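Pseudoalteromonas arctica PAMC 21717 (Pseudoalteromonas arctica, PDB 5YL7) catalyses the hydrolysis of peptide bonds in proteins as a cold-active, calcium-binding serine protease of the subtilase family. Local coordinates at residues Pro3-Phe8 against Ala110-Gly115; Pro80-Ala85 against Gln95-His100; Asp166-Ser171 against Asn192-Val197; Arg230-Asn235 against Gly246-Phe251. One frame throughout, in Å; residues are numbered along the deposited sequence.

Contact 1: residues Pro3-Phe8 against Ala110-Gly115. With CA (calcium ion), chain C.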
loop_
_atom_site.group_PDB
_atom_site.type_symbol
_atom_site.label_atom_id
_atom_site.label_comp_id
_atom_site.label_asym_id
_atom_site.label_seq_id
_atom_site.Cartn_x
_atom_site.Cartn_y
_atom_site.Cartn_z
ATOM N N PRO A 3 2.648 19.212 -8.535
ATOM C CA PRO A 3 3.475 18.734 -9.599
ATOM C C PRO A 3 2.933 18.916 -10.986
ATOM O O PRO A 3 1.785 19.129 -11.149
ATOM C CB PRO A 3 3.705 17.307 -9.230
ATOM C CG PRO A 3 2.518 16.927 -8.537
ATOM C CD PRO A 3 2.036 18.141 -7.733
ATOM N N ASN A 4 3.841 18.726 -11.924
ATOM C CA ASN A 4 3.489 18.920 -13.299
ATOM C C ASN A 4 2.970 17.733 -14.097
ATOM O O ASN A 4 2.576 17.768 -15.231
ATOM C CB ASN A 4 4.709 19.526 -14.056
ATOM C CG ASN A 4 5.750 18.542 -14.356
ATOM O OD1 ASN A 4 5.636 17.316 -14.204
ATOM N ND2 ASN A 4 6.811 19.026 -15.039
ATOM N N ASP A 5 2.773 16.606 -13.346
ATOM C CA ASP A 5 2.340 15.414 -14.024
ATOM C C ASP A 5 0.947 15.594 -14.639
ATOM O O ASP A 5 0.057 16.051 -13.929
ATOM C CB ASP A 5 2.400 14.231 -13.025
ATOM C CG ASP A 5 3.749 14.116 -12.382
ATOM O OD1 ASP A 5 4.032 14.936 -11.504
ATOM O OD2 ASP A 5 4.595 13.286 -12.771
ATOM N N PRO A 6 0.745 15.166 -15.891
ATOM C CA PRO A 6 -0.477 15.548 -16.569
ATOM C C PRO A 6 -1.708 14.883 -16.015
ATOM O O PRO A 6 -2.816 15.377 -16.200
ATOM C CB PRO A 6 -0.227 15.137 -18.012
ATOM C CG PRO A 6 0.921 14.104 -17.882
ATOM C CD PRO A 6 1.770 14.577 -16.796
ATOM N N ARG A 7 -1.595 13.721 -15.359
ATOM C CA ARG A 7 -2.733 13.101 -14.710
ATOM C C ARG A 7 -2.950 13.514 -13.259
ATOM O O ARG A 7 -3.886 12.990 -12.620
ATOM C CB ARG A 7 -2.649 11.576 -14.830
ATOM C CG ARG A 7 -2.576 11.074 -16.232
ATOM C CD ARG A 7 -3.760 11.360 -17.035
ATOM N NE ARG A 7 -4.930 10.657 -16.610
ATOM C CZ ARG A 7 -5.278 9.444 -16.914
ATOM N NH1 ARG A 7 -4.513 8.627 -17.623
ATOM N NH2 ARG A 7 -6.445 8.963 -16.443
ATOM N N PHE A 8 -2.167 14.388 -12.688
ATOM C CA PHE A 8 -2.356 14.849 -11.305
ATOM C C PHE A 8 -3.730 15.311 -11.064
ATOM O O PHE A 8 -4.330 14.985 -10.034
ATOM C CB PHE A 8 -1.345 15.920 -10.941
ATOM C CG PHE A 8 -1.520 16.433 -9.553
ATOM C CD1 PHE A 8 -1.121 15.730 -8.429
ATOM C CD2 PHE A 8 -2.165 17.645 -9.385
ATOM C CE1 PHE A 8 -1.372 16.272 -7.179
ATOM C CE2 PHE A 8 -2.393 18.161 -8.165
ATOM C CZ PHE A 8 -2.009 17.492 -7.065
ATOM N N ALA A 110 5.205 6.842 -7.296
ATOM C CA ALA A 110 5.337 7.129 -8.718
ATOM C C ALA A 110 6.274 8.327 -8.862
ATOM O O ALA A 110 6.309 9.265 -8.090
ATOM C CB ALA A 110 4.033 7.442 -9.383
ATOM N N VAL A 111 7.004 8.266 -9.998
ATOM C CA VAL A 111 7.935 9.343 -10.352
ATOM C C VAL A 111 7.157 10.597 -10.664
ATOM O O VAL A 111 6.230 10.548 -11.469
ATOM C CB VAL A 111 8.808 8.909 -11.500
ATOM C CG1 VAL A 111 9.746 10.124 -11.870
ATOM C CG2 VAL A 111 9.648 7.664 -11.241
ATOM N N THR A 112 7.459 11.671 -9.993
ATOM C CA THR A 112 6.675 12.876 -9.973
ATOM C C THR A 112 7.533 14.052 -10.549
ATOM O O THR A 112 8.734 14.072 -10.426
ATOM C CB THR A 112 6.188 13.108 -8.554
ATOM O OG1 THR A 112 5.365 11.957 -8.213
ATOM C CG2 THR A 112 5.344 14.312 -8.365
ATOM N N ASN A 113 6.774 15.001 -11.112
ATOM C CA ASN A 113 7.421 16.200 -11.750
ATOM C C ASN A 113 8.214 15.809 -12.883
ATOM O O ASN A 113 9.164 16.556 -13.248
ATOM C CB ASN A 113 8.235 16.992 -10.747
ATOM C CG ASN A 113 7.393 17.893 -10.040
ATOM O OD1 ASN A 113 6.561 18.588 -10.668
ATOM N ND2 ASN A 113 7.664 18.012 -8.742
ATOM N N ASN A 114 7.900 14.725 -13.580
ATOM C CA ASN A 114 8.567 14.284 -14.801
ATOM C C ASN A 114 7.736 14.528 -16.056
ATOM O O ASN A 114 8.009 13.975 -17.102
ATOM C CB ASN A 114 9.073 12.830 -14.715
ATOM C CG ASN A 114 7.917 11.819 -14.612
ATOM O OD1 ASN A 114 6.788 12.180 -14.225
ATOM N ND2 ASN A 114 8.168 10.595 -15.004
ATOM N N GLY A 115 6.645 15.285 -15.930
ATOM C CA GLY A 115 5.854 15.601 -17.061
ATOM C C GLY A 115 5.119 14.536 -17.725
ATOM O O GLY A 115 4.628 14.600 -18.879
HETATM CA CA CA C . 4.858 10.997 -13.265
HETATM O O HOH W 1 9.251 17.727 -16.041
#
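First torsions set D5 CG and N114 CG on the calcium side of their backbones: D5 CG lies anti to its own carbonyl carbon (chi1 -53°), while N114 CG is tucked between backbone N and carbonyl carbon (chi1 66°). D5 OD2 binds the calcium at 2.4 Å and N114 OD1 binds it at 2.5 Å. The backbone contributes too, through V111 O at 2.3 Å from the metal. The two side chains cross at about a right angle, with carboxylate and amide planes 47° apart, and their oxygens D5 OD2 and N114 OD1 come to 2.9 Å, an approach the shared cation makes tolerable. The other carboxylate oxygen is also held: N113 N donates to the syn lone pair of D5 OD1 at 2.8 Å, which fixes the rotation of the group.

N4 is held at two points. Its N donates to N113 OD1 at 3.0 Å, and its OD1 accepts from G115 N at 2.8 Å, both donors tilted from the carbonyl planes. Water 1 takes a proton from N4 ND2 and gives one to N113 O. Beside these bonds, T112 CG2 rests on P3 CB at 3.5 Å.

D49, E116 and V118 complete the metal site, which resembles the strong calcium site of subtilisins. It joins the N-terminal segment, whose P3 packs on W27 of helix 23-27, to the loop that leaves helix 100-109 and runs on toward strand 126-131.

Contact 2: residues Pro80-Ala85 against Gln95-His100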
loop_
_atom_site.group_PDB
_atom_site.type_symbol
_atom_site.label_atom_id
_atom_site.label_comp_id
_atom_site.label_asym_id
_atom_site.label_seq_id
_atom_site.Cartn_x
_atom_site.Cartn_y
_atom_site.Cartn_z
ATOM N N PRO A 80 4.809 -11.552 -12.577
ATOM C CA PRO A 80 4.586 -12.245 -13.876
ATOM C C PRO A 80 3.186 -12.194 -14.322
ATOM O O PRO A 80 2.897 -12.648 -15.456
ATOM C CB PRO A 80 5.040 -13.640 -13.564
ATOM C CG PRO A 80 4.640 -13.873 -12.092
ATOM C CD PRO A 80 4.903 -12.497 -11.478
ATOM N N GLY A 81 2.267 -11.763 -13.497
ATOM C CA GLY A 81 0.863 -11.788 -13.674
ATOM C C GLY A 81 0.163 -12.851 -12.853
ATOM O O GLY A 81 0.586 -13.993 -12.879
ATOM N N ASP A 82 -0.874 -12.456 -12.181
ATOM C CA ASP A 82 -1.640 -13.356 -11.257
ATOM C C ASP A 82 -2.962 -13.794 -11.806
ATOM O O ASP A 82 -3.813 -14.330 -11.069
ATOM C CB ASP A 82 -1.720 -12.751 -9.839
ATOM C CG ASP A 82 -2.540 -11.546 -9.795
ATOM O OD1 ASP A 82 -3.168 -11.165 -10.806
ATOM O OD2 ASP A 82 -2.624 -10.839 -8.775
ATOM N N ALA A 83 -3.168 -13.652 -13.104
ATOM C CA ALA A 83 -4.361 -14.160 -13.751
ATOM C C ALA A 83 -4.542 -15.626 -13.454
ATOM O O ALA A 83 -3.612 -16.396 -13.419
ATOM C CB ALA A 83 -4.312 -13.999 -15.291
ATOM N N VAL A 84 -5.839 -15.971 -13.289
ATOM C CA VAL A 84 -6.229 -17.379 -13.029
ATOM C C VAL A 84 -7.400 -17.763 -13.970
ATOM O O VAL A 84 -8.292 -17.013 -14.211
ATOM C CB VAL A 84 -6.554 -17.615 -11.530
ATOM C CG1 VAL A 84 -5.301 -17.635 -10.713
ATOM C CG2 VAL A 84 -7.567 -16.672 -11.046
ATOM N N ALA A 85 -7.373 -19.048 -14.260
ATOM C CA ALA A 85 -8.510 -19.662 -15.030
ATOM C C ALA A 85 -9.591 -20.025 -14.078
ATOM O O ALA A 85 -9.343 -20.139 -12.856
ATOM C CB ALA A 85 -7.978 -20.865 -15.696
ATOM N N GLN A 95 -10.142 -14.783 -13.835
ATOM C CA GLN A 95 -9.771 -13.405 -13.479
ATOM C C GLN A 95 -8.494 -13.015 -14.240
ATOM O O GLN A 95 -7.571 -13.773 -14.328
ATOM C CB GLN A 95 -9.395 -13.301 -11.988
ATOM C CG GLN A 95 -10.525 -13.733 -11.029
ATOM C CD GLN A 95 -11.704 -12.785 -11.106
ATOM O OE1 GLN A 95 -11.507 -11.538 -11.089
ATOM N NE2 GLN A 95 -12.969 -13.363 -11.253
ATOM N N ASN A 96 -8.539 -11.809 -14.769
ATOM C CA ASN A 96 -7.323 -11.213 -15.354
ATOM C C ASN A 96 -6.330 -10.815 -14.306
ATOM O O ASN A 96 -6.629 -10.771 -13.103
ATOM C CB ASN A 96 -7.733 -9.992 -16.166
ATOM C CG ASN A 96 -8.447 -10.322 -17.489
ATOM O OD1 ASN A 96 -8.462 -11.443 -17.929
ATOM N ND2 ASN A 96 -8.778 -9.261 -18.213
ATOM N N SER A 97 -5.109 -10.564 -14.747
ATOM C CA SER A 97 -4.071 -10.135 -13.782
ATOM C C SER A 97 -4.448 -8.828 -13.182
ATOM O O SER A 97 -4.925 -7.929 -13.762
ATOM C CB SER A 97 -2.746 -10.051 -14.542
ATOM O OG SER A 97 -2.266 -11.321 -14.909
ATOM N N SER A 98 -4.129 -8.749 -11.890
ATOM C CA SER A 98 -4.449 -7.575 -11.090
ATOM C C SER A 98 -3.505 -6.411 -11.254
ATOM O O SER A 98 -3.849 -5.252 -11.068
ATOM C CB SER A 98 -4.481 -7.912 -9.570
ATOM O OG SER A 98 -3.221 -8.246 -9.082
ATOM N N TRP A 99 -2.236 -6.733 -11.506
ATOM C CA TRP A 99 -1.142 -5.715 -11.436
ATOM C C TRP A 99 -1.244 -4.878 -10.167
ATOM O O TRP A 99 -0.865 -3.732 -10.108
ATOM C CB TRP A 99 -1.057 -4.839 -12.669
ATOM C CG TRP A 99 -1.140 -5.648 -13.899
ATOM C CD1 TRP A 99 -2.131 -5.638 -14.862
ATOM C CD2 TRP A 99 -0.215 -6.668 -14.313
ATOM N NE1 TRP A 99 -1.873 -6.574 -15.833
ATOM C CE2 TRP A 99 -0.706 -7.230 -15.537
ATOM C CE3 TRP A 99 1.003 -7.172 -13.829
ATOM C CZ2 TRP A 99 -0.075 -8.307 -16.146
ATOM C CZ3 TRP A 99 1.579 -8.236 -14.412
ATOM C CH2 TRP A 99 1.049 -8.792 -15.612
ATOM N N HIS A 100 -1.665 -5.577 -9.045
ATOM C CA HIS A 100 -2.030 -4.844 -7.855
ATOM C C HIS A 100 -0.829 -4.136 -7.256
ATOM O O HIS A 100 -0.935 -2.968 -6.831
ATOM C CB HIS A 100 -2.705 -5.882 -6.902
ATOM C CG HIS A 100 -3.275 -5.309 -5.689
ATOM N ND1 HIS A 100 -2.609 -5.253 -4.519
ATOM C CD2 HIS A 100 -4.553 -4.892 -5.419
ATOM C CE1 HIS A 100 -3.427 -4.877 -3.574
ATOM N NE2 HIS A 100 -4.580 -4.660 -4.065
HETATM O O HOH W 2 -0.845 -9.347 -11.474
HETATM O O HOH W 3 -6.045 -12.273 -10.829
#
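A single antiparallel bridge, a hydrogen-bonded pair, joins V84 to Q95 in the loop leading to helix 100-109 of the subtilase domain. Of its two backbone bonds, Q95 N to V84 O is 2.9 Å and V84 N to Q95 O is 3.0 Å.

The side-chain hydrogen bonds centre on D82, whose CG is folded between backbone N and carbonyl carbon (chi1 68°). Both carboxylate oxygens accept from S98, each approached on its syn side and somewhat out of plane: S98 N reaches D82 OD1 at 2.8 Å, and S98 OG gives its proton to D82 OD2 at 2.7 Å. Two grips on one flat group hold it in place. S98 OG in turn accepts from H100 N at 3.1 Å, an ST turn at the start of the helix, which ties D82, through S98, to the backbone of H100. With D41 and S281, H100 probably makes the catalytic triad. S97 OG accepts from A83 N at 3.1 Å and bonds beyond the segments to S267 O.

Apolar packing comes at two places. V84 CG2 lies against Q95 CB beside the bridge. Farther along, W99 CH2 comes obliquely to G81 CA at 3.6 Å, where the glycine backbone lets the indole close in, while NE1 of the same ring system bonds to G265 O.

Water 2 joins D82 N and W99 N: it lies over one face of the W99 ring, toward its rim, accepting from D82 N and, at 3.0 Å, from W99 N.

Contact 3: residues Asp166-Ser171 against Asn192-Val197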
loop_
_atom_site.group_PDB
_atom_site.type_symbol
_atom_site.label_atom_id
_atom_site.label_comp_id
_atom_site.label_asym_id
_atom_site.label_seq_id
_atom_site.Cartn_x
_atom_site.Cartn_y
_atom_site.Cartn_z
ATOM N N ASP A 166 11.825 1.744 6.219
ATOM C CA ASP A 166 11.225 2.550 7.260
ATOM C C ASP A 166 9.731 2.308 7.470
ATOM O O ASP A 166 9.198 2.439 8.545
ATOM C CB ASP A 166 11.446 4.036 6.920
ATOM C CG ASP A 166 12.884 4.374 6.694
ATOM O OD1 ASP A 166 13.589 4.380 7.708
ATOM O OD2 ASP A 166 13.391 4.540 5.594
ATOM N N VAL A 167 9.105 1.900 6.361
ATOM C CA VAL A 167 7.622 1.746 6.324
ATOM C C VAL A 167 7.359 0.432 5.554
ATOM O O VAL A 167 7.998 0.222 4.521
ATOM C CB VAL A 167 6.967 2.906 5.599
ATOM C CG1 VAL A 167 5.454 2.738 5.532
ATOM C CG2 VAL A 167 7.370 4.226 6.158
ATOM N N ILE A 168 6.425 -0.365 6.038
ATOM C CA ILE A 168 5.867 -1.513 5.275
ATOM C C ILE A 168 4.462 -1.153 4.936
ATOM O O ILE A 168 3.664 -0.711 5.797
ATOM C CB ILE A 168 5.927 -2.783 6.093
ATOM C CG1 ILE A 168 7.388 -3.349 6.086
ATOM C CG2 ILE A 168 4.951 -3.822 5.662
ATOM C CD1 ILE A 168 7.620 -4.370 7.155
ATOM N N ASN A 169 4.077 -1.405 3.690
ATOM C CA ASN A 169 2.669 -1.387 3.231
ATOM C C ASN A 169 2.201 -2.767 2.908
ATOM O O ASN A 169 2.828 -3.478 2.102
ATOM C CB ASN A 169 2.533 -0.458 2.000
ATOM C CG ASN A 169 1.105 -0.282 1.599
ATOM O OD1 ASN A 169 0.424 0.623 2.080
ATOM N ND2 ASN A 169 0.577 -1.216 0.749
ATOM N N MET A 170 1.097 -3.193 3.508
ATOM C CA MET A 170 0.438 -4.472 3.199
ATOM C C MET A 170 -0.967 -4.177 2.808
ATOM O O MET A 170 -1.947 -4.110 3.599
ATOM C CB MET A 170 0.409 -5.461 4.391
ATOM C CG MET A 170 1.822 -6.075 4.563
ATOM S SD MET A 170 1.790 -7.524 5.694
ATOM C CE MET A 170 1.944 -6.468 6.678
ATOM N N SER A 171 -1.201 -4.143 1.490
ATOM C CA SER A 171 -2.538 -3.982 0.857
ATOM C C SER A 171 -3.056 -5.362 0.566
ATOM O O SER A 171 -3.185 -5.783 -0.609
ATOM C CB SER A 171 -2.384 -3.151 -0.385
ATOM O OG SER A 171 -2.202 -1.799 -0.075
ATOM N N ASN A 192 12.787 -3.432 14.684
ATOM C CA ASN A 192 13.801 -2.913 13.761
ATOM C C ASN A 192 13.514 -1.503 13.343
ATOM O O ASN A 192 14.262 -0.936 12.519
ATOM C CB ASN A 192 13.900 -3.850 12.569
ATOM C CG ASN A 192 14.545 -5.149 12.872
ATOM O OD1 ASN A 192 15.375 -5.193 13.865
ATOM N ND2 ASN A 192 14.304 -6.180 12.120
ATOM N N GLY A 193 12.449 -0.843 13.833
ATOM C CA GLY A 193 12.192 0.546 13.575
ATOM C C GLY A 193 11.175 0.755 12.447
ATOM O O GLY A 193 11.012 1.919 12.001
ATOM N N THR A 194 10.584 -0.297 11.918
ATOM C CA THR A 194 9.703 -0.188 10.708
ATOM C C THR A 194 8.262 -0.074 11.167
ATOM O O THR A 194 7.746 -0.933 11.940
ATOM C CB THR A 194 9.835 -1.433 9.888
ATOM O OG1 THR A 194 11.239 -1.638 9.557
ATOM C CG2 THR A 194 9.021 -1.376 8.624
ATOM N N VAL A 195 7.543 0.967 10.722
ATOM C CA VAL A 195 6.097 1.092 10.910
ATOM C C VAL A 195 5.364 0.259 9.877
ATOM O O VAL A 195 5.791 0.177 8.718
ATOM C CB VAL A 195 5.669 2.571 10.933
ATOM C CG1 VAL A 195 5.814 3.237 9.584
ATOM C CG2 VAL A 195 4.244 2.766 11.457
ATOM N N VAL A 196 4.252 -0.337 10.298
ATOM C CA VAL A 196 3.521 -1.302 9.466
ATOM C C VAL A 196 2.129 -0.753 9.175
ATOM O O VAL A 196 1.368 -0.584 10.135
ATOM C CB VAL A 196 3.478 -2.669 10.144
ATOM C CG1 VAL A 196 2.779 -3.656 9.223
ATOM C CG2 VAL A 196 4.879 -3.179 10.416
ATOM N N VAL A 197 1.819 -0.516 7.912
ATOM C CA VAL A 197 0.549 0.045 7.479
ATOM C C VAL A 197 -0.193 -0.978 6.690
ATOM O O VAL A 197 0.361 -1.564 5.766
ATOM C CB VAL A 197 0.847 1.323 6.622
ATOM C CG1 VAL A 197 -0.487 1.946 6.159
ATOM C CG2 VAL A 197 1.630 2.355 7.435
HETATM O O HOH W 4 10.129 4.084 10.601
HETATM O O HOH W 5 13.573 2.949 10.309
#
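V167 and V195 lie side by side and point the same way, V167 CG2 touching V195 CG1 at 3.9 Å. On the other face of the sheet I168 and V196 repeat the pattern, with I168 CG2 at 4.2 Å from V196 CG1. T194 comes in differently: its side chain crosses that of I168 at about a right angle, and the methyl T194 CG2 meets both I168 CG1 and I168 CD1, each at 3.6 Å. With OG1 anti to the carbonyl carbon (chi1 -56°), CG2 faces I168 while OG1 bonds to A165 O.

Between the faces run the bonds of two parallel strands whose axes pass 4.8 Å apart at 19°. I168 sits between two of them, its N donating to V195 O and its O accepting from V197 N, both at 2.8 Å; M170 N then reaches V197 O. At the N-terminal end of the pair V195 N donates to D166 O, and water 4 donates to both D166 O and G193 O.

G193 ends helix 180-191 in a Schellman motif. That helix connects the adjacent parallel strands 167-170 and 195-199, a beta-alpha-beta crossover. Strand 36-41 flanks 167-170 on its other edge; I168 and M170 pack on helix 140-150, and N169 on helices 280-297 and 100-109.

Contact 4: residues Arg230-Asn235 against Gly246-Phe251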
loop_
_atom_site.group_PDB
_atom_site.type_symbol
_atom_site.label_atom_id
_atom_site.label_comp_id
_atom_site.label_asym_id
_atom_site.label_seq_id
_atom_site.Cartn_x
_atom_site.Cartn_y
_atom_site.Cartn_z
ATOM N N ARG A 230 -17.337 6.906 4.303
ATOM C CA ARG A 230 -16.849 5.547 4.175
ATOM C C ARG A 230 -17.108 4.977 2.830
ATOM O O ARG A 230 -18.247 5.010 2.300
ATOM C CB ARG A 230 -17.501 4.616 5.257
ATOM C CG ARG A 230 -16.806 3.270 5.332
ATOM C CD ARG A 230 -17.270 2.466 6.522
ATOM N NE ARG A 230 -18.698 2.168 6.524
ATOM C CZ ARG A 230 -19.302 1.196 5.893
ATOM N NH1 ARG A 230 -18.699 0.297 5.185
ATOM N NH2 ARG A 230 -20.664 1.087 6.072
ATOM N N ALA A 231 -16.133 4.404 2.150
ATOM C CA ALA A 231 -16.392 3.686 0.908
ATOM C C ALA A 231 -17.250 2.505 1.199
ATOM O O ALA A 231 -17.090 1.839 2.216
ATOM C CB ALA A 231 -15.035 3.257 0.286
ATOM N N TYR A 232 -18.207 2.210 0.301
ATOM C CA TYR A 232 -19.247 1.225 0.620
ATOM C C TYR A 232 -18.706 -0.099 1.050
ATOM O O TYR A 232 -19.355 -0.803 1.868
ATOM C CB TYR A 232 -20.191 1.044 -0.574
ATOM C CG TYR A 232 -19.546 0.624 -1.862
ATOM C CD1 TYR A 232 -19.359 -0.698 -2.201
ATOM C CD2 TYR A 232 -19.094 1.579 -2.807
ATOM C CE1 TYR A 232 -18.821 -1.081 -3.399
ATOM C CE2 TYR A 232 -18.576 1.238 -3.995
ATOM C CZ TYR A 232 -18.424 -0.093 -4.323
ATOM O OH TYR A 232 -17.917 -0.534 -5.558
ATOM N N TYR A 233 -17.580 -0.561 0.545
ATOM C CA TYR A 233 -17.014 -1.859 0.832
ATOM C C TYR A 233 -16.111 -1.852 2.092
ATOM O O TYR A 233 -15.678 -2.936 2.464
ATOM C CB TYR A 233 -16.179 -2.351 -0.375
ATOM C CG TYR A 233 -15.109 -1.348 -0.751
ATOM C CD1 TYR A 233 -13.967 -1.206 0.021
ATOM C CD2 TYR A 233 -15.255 -0.435 -1.805
ATOM C CE1 TYR A 233 -13.049 -0.201 -0.228
ATOM C CE2 TYR A 233 -14.359 0.538 -2.060
ATOM C CZ TYR A 233 -13.280 0.722 -1.252
ATOM O OH TYR A 233 -12.340 1.712 -1.462
ATOM N N SER A 234 -15.770 -0.685 2.614
ATOM C CA SER A 234 -14.687 -0.704 3.601
ATOM C C SER A 234 -15.116 -1.379 4.867
ATOM O O SER A 234 -16.186 -1.120 5.432
ATOM C CB SER A 234 -14.359 0.720 3.920
ATOM O OG SER A 234 -13.160 0.727 4.792
ATOM N N ASN A 235 -14.236 -2.193 5.422
ATOM C CA ASN A 235 -14.379 -2.628 6.807
ATOM C C ASN A 235 -14.257 -1.467 7.737
ATOM O O ASN A 235 -13.751 -0.374 7.377
ATOM C CB ASN A 235 -13.403 -3.746 7.114
ATOM C CG ASN A 235 -13.687 -5.045 6.425
ATOM O OD1 ASN A 235 -14.796 -5.293 5.939
ATOM N ND2 ASN A 235 -12.676 -5.918 6.341
ATOM N N GLY A 246 -9.606 5.446 -0.683
ATOM C CA GLY A 246 -9.479 4.274 -1.485
ATOM C C GLY A 246 -10.396 4.142 -2.666
ATOM O O GLY A 246 -10.321 3.203 -3.417
ATOM N N GLY A 247 -11.318 5.128 -2.752
ATOM C CA GLY A 247 -12.226 5.211 -3.908
ATOM C C GLY A 247 -13.477 4.402 -3.762
ATOM O O GLY A 247 -13.560 3.453 -2.992
ATOM N N ALA A 248 -14.485 4.841 -4.495
ATOM C CA ALA A 248 -15.803 4.147 -4.504
ATOM C C ALA A 248 -16.310 4.143 -5.924
ATOM O O ALA A 248 -16.946 5.177 -6.320
ATOM C CB ALA A 248 -16.734 4.754 -3.516
ATOM N N GLN A 249 -16.096 3.060 -6.648
ATOM C CA GLN A 249 -16.412 2.944 -8.052
ATOM C C GLN A 249 -17.714 2.231 -8.233
ATOM O O GLN A 249 -18.134 1.405 -7.403
ATOM C CB GLN A 249 -15.299 2.135 -8.730
ATOM C CG GLN A 249 -13.911 2.825 -8.742
ATOM C CD GLN A 249 -12.897 1.935 -9.395
ATOM O OE1 GLN A 249 -12.708 0.780 -9.014
ATOM N NE2 GLN A 249 -12.194 2.444 -10.460
ATOM N N SER A 250 -18.362 2.468 -9.389
ATOM C CA SER A 250 -19.585 1.736 -9.730
ATOM C C SER A 250 -19.442 0.986 -11.013
ATOM O O SER A 250 -20.381 0.299 -11.454
ATOM C CB SER A 250 -20.831 2.605 -9.688
ATOM O OG SER A 250 -20.889 3.526 -10.782
ATOM N N PHE A 251 -18.242 1.009 -11.651
ATOM C CA PHE A 251 -17.974 0.261 -12.887
ATOM C C PHE A 251 -16.448 0.168 -13.040
ATOM O O PHE A 251 -15.712 0.910 -12.354
ATOM C CB PHE A 251 -18.653 0.892 -14.086
ATOM C CG PHE A 251 -18.232 2.256 -14.402
ATOM C CD1 PHE A 251 -18.776 3.395 -13.864
ATOM C CD2 PHE A 251 -17.209 2.483 -15.397
ATOM C CE1 PHE A 251 -18.403 4.643 -14.120
ATOM C CE2 PHE A 251 -16.840 3.741 -15.662
ATOM C CZ PHE A 251 -17.422 4.807 -15.070
#
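Reaching across to the loop 246-251, the hydroxyl of Y232 donates to Q249 O, with Y232 OH and Q249 O 2.7 Å apart. The next residue does the same one step back along the loop: Y233 OH donates to G247 O at 2.6 Å. Each hydroxyl lies in the plane of the carbonyl it meets, and each acceptor sits at the tyrosine ring edge, near its plane. Both hydroxyls have a further partner, Q278 NE2 for Y232 OH and S223 OG for Y233 OH. The amide of Q278 serves both segments, since its OE1 takes Q249 N, while Q249 NE2 is satisfied by D254 O.

Within 230-235, R230 NH1 donates to S234 O at 2.9 Å. S234 N closes the type I turn on A231 O, also at 2.9 Å.

Each tyrosine CG lies between backbone N and carbonyl carbon (chi1 57° and 56°), which starts both rings off the turn on courses that end at 246-251. Y233 CD2 stands 3.9 Å above the centre of the Y232 ring. Apolar contact across the segments is slight: A248 CB approaches Y232 CE2 at 4.0 Å and A231 CB at 4.4 Å.

This is a type I turn bonded through tyrosine hydroxyls to backbone carbonyls of a loop. The two loops follow strands 219-224 and 242-245, the latter at the edge of the parallel sheet of the subtilase alpha/beta fold.

How the contacts relate
Contact 3 is the core piece, its centre about 10 Å from the centre of the chain: two neighbouring strands of the parallel sheet, held by backbone bonds and aliphatic side chains. Contacts 1, 2 and 4 are partly buried loop pairings nearer the surface, their centres about 20, 18 and 16 Å out, and rely on polar chemistry: a calcium ion in contact 1, a carboxylate and waters in contact 2, tyrosine hydroxyls in contact 4. Helix 100-109 links contacts 1 and 2, which lie after its end and at its start. Contact 4 joins loops following strands of contact 3's sheet. Contacts 2 and 3 touch, H100 CE1 lying 3.1 Å from S171 O beside the probable triad.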